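Local coordinates for protein putative exotoxin (superantigen) (Streptococcus pyogenes, PDB 1TY2) that probably acts as a secreted zinc-binding superantigen toxin of the staphylococcal and streptococcal exotoxin family, at residues A[105-110]-A[203-208]. Residues are numbered along the deposited sequence; the frame is centred on the assembly and turned at random.
Sequences VGNLLI and HFDIYL. With ZN (zinc ion), chain D.
The zinc site of the toxin lies on one face of a parallel strand pair, where Asn-107 of 105-110 meets the metal ligands His-203 and Asp-205 of 203-208. His-203 binds zinc through NE2 at 2.2 Å and Asp-205 through OD2 at 2.1 Å; His-169, seen as a zinc ligand of this protein, lies close by. Asp-205 OD1 accepts a hydrogen bond from Asn-107 ND2 (2.9 Å) and lies in the amide plane of Asn-107. The amide and carboxylate run alongside each other, nearly coplanar (15°), which suits this bond and, with the zinc bond on OD2, helps set the rotation of the Asp-205 carboxylate. The two residues are paired across the strands and share a face, and both CG atoms stand anti to the carbonyl carbon (chi1 -62° for Asn-107). OD1 of Asn-107 is held in turn by Gln-114, making the amide a second-shell link from strand 113-119 to the metal. The strands are the parallel pair of the mixed beta-grasp sheet, with 201-209 in the middle and 105-110 between it and 113-119. Carbonyls of Val-105, Asn-107 and Leu-109 accept the amides of Phe-204, Ile-206 and Leu-208, while the amide of Leu-109 returns a bond to Ile-206 O. The opposite face is apolar and packs on helix 131-146. There Phe-204, with chi1 76°, folds its ring across to Gly-106, whose CA sits over the ring centre, 3.5 Å from the centroid, in a CH-pi contact; Phe-134 meets the same ring edge-to-face. Farther along, Leu-108 reaches CD1 to CG2 of Ile-206 at 3.5 Å. Back on the metal-bearing face, Leu-109 CD2 lies 3.9 Å from Tyr-207 CE1.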
# COMPACT_ATOMS: atom_id res chain seq x y z
N VAL A 105 24.55 3.28 8.00
CA VAL A 105 25.61 2.77 7.15
C VAL A 105 25.59 1.25 7.07
O VAL A 105 25.40 0.57 8.08
CB VAL A 105 26.99 3.24 7.65
CG1 VAL A 105 28.09 2.61 6.80
CG2 VAL A 105 27.07 4.75 7.61
N GLY A 106 25.82 0.73 5.87
CA GLY A 106 25.83 -0.71 5.71
C GLY A 106 26.78 -1.19 4.63
O GLY A 106 27.23 -0.40 3.79
N ASN A 107 27.08 -2.48 4.65
CA ASN A 107 27.96 -3.10 3.66
C ASN A 107 27.14 -3.99 2.72
O ASN A 107 26.34 -4.81 3.17
CB ASN A 107 29.01 -3.98 4.36
CG ASN A 107 29.92 -3.19 5.28
OD1 ASN A 107 30.61 -2.27 4.85
ND2 ASN A 107 29.92 -3.56 6.56
N LEU A 108 27.33 -3.81 1.42
CA LEU A 108 26.61 -4.62 0.44
C LEU A 108 27.57 -5.63 -0.17
O LEU A 108 28.49 -5.27 -0.90
CB LEU A 108 26.04 -3.73 -0.67
CG LEU A 108 25.51 -4.49 -1.89
CD1 LEU A 108 24.32 -5.37 -1.49
CD2 LEU A 108 25.09 -3.49 -2.95
N LEU A 109 27.36 -6.91 0.14
CA LEU A 109 28.22 -7.96 -0.40
C LEU A 109 27.44 -8.87 -1.34
O LEU A 109 26.30 -9.24 -1.06
CB LEU A 109 28.83 -8.79 0.73
CG LEU A 109 29.72 -8.02 1.71
CD1 LEU A 109 28.87 -7.43 2.83
CD2 LEU A 109 30.76 -8.96 2.28
N ILE A 110 28.08 -9.24 -2.44
CA ILE A 110 27.49 -10.13 -3.44
C ILE A 110 28.48 -11.26 -3.70
O ILE A 110 29.60 -11.03 -4.15
CB ILE A 110 27.21 -9.37 -4.76
CG1 ILE A 110 26.16 -8.29 -4.51
CG2 ILE A 110 26.75 -10.35 -5.84
CD1 ILE A 110 25.89 -7.39 -5.70
N HIS A 203 25.74 -0.99 12.31
CA HIS A 203 25.62 -0.93 10.85
C HIS A 203 24.85 -2.16 10.38
O HIS A 203 24.44 -2.99 11.19
CB HIS A 203 27.00 -0.95 10.19
CG HIS A 203 27.73 -2.24 10.38
ND1 HIS A 203 28.23 -2.65 11.60
CD2 HIS A 203 28.01 -3.24 9.51
CE1 HIS A 203 28.78 -3.84 11.47
NE2 HIS A 203 28.66 -4.22 10.21
N PHE A 204 24.67 -2.27 9.07
CA PHE A 204 23.96 -3.42 8.52
C PHE A 204 24.72 -3.98 7.33
O PHE A 204 25.53 -3.29 6.72
CB PHE A 204 22.54 -3.01 8.09
CG PHE A 204 22.48 -2.23 6.82
CD1 PHE A 204 22.43 -2.88 5.59
CD2 PHE A 204 22.49 -0.84 6.84
CE1 PHE A 204 22.39 -2.16 4.40
CE2 PHE A 204 22.45 -0.10 5.65
CZ PHE A 204 22.40 -0.76 4.43
N ASP A 205 24.46 -5.25 7.02
CA ASP A 205 25.09 -5.91 5.88
C ASP A 205 24.00 -6.53 5.03
O ASP A 205 22.95 -6.94 5.53
CB ASP A 205 26.02 -7.04 6.34
CG ASP A 205 27.12 -6.57 7.26
OD1 ASP A 205 27.86 -5.64 6.89
OD2 ASP A 205 27.25 -7.15 8.36
N ILE A 206 24.26 -6.58 3.73
CA ILE A 206 23.34 -7.19 2.79
C ILE A 206 24.16 -8.20 2.01
O ILE A 206 25.09 -7.83 1.28
CB ILE A 206 22.74 -6.16 1.82
CG1 ILE A 206 21.79 -5.22 2.58
CG2 ILE A 206 22.00 -6.87 0.69
CD1 ILE A 206 20.70 -5.95 3.32
N TYR A 207 23.84 -9.47 2.20
CA TYR A 207 24.53 -10.57 1.54
C TYR A 207 23.65 -11.15 0.44
O TYR A 207 22.66 -11.82 0.73
CB TYR A 207 24.84 -11.68 2.54
CG TYR A 207 25.84 -11.32 3.61
CD1 TYR A 207 27.21 -11.28 3.34
CD2 TYR A 207 25.41 -11.03 4.90
CE1 TYR A 207 28.13 -10.97 4.34
CE2 TYR A 207 26.33 -10.71 5.91
CZ TYR A 207 27.69 -10.68 5.62
OH TYR A 207 28.59 -10.37 6.62
N LEU A 208 24.01 -10.90 -0.81
CA LEU A 208 23.23 -11.46 -1.90
C LEU A 208 24.05 -12.57 -2.55
O LEU A 208 25.27 -12.46 -2.67
CB LEU A 208 22.89 -10.37 -2.92
CG LEU A 208 22.06 -9.23 -2.33
CD1 LEU A 208 21.78 -8.20 -3.42
CD2 LEU A 208 20.75 -9.77 -1.75
ZN ZN D . 28.54 -6.43 9.81
O HOH W 1 29.87 -5.97 8.88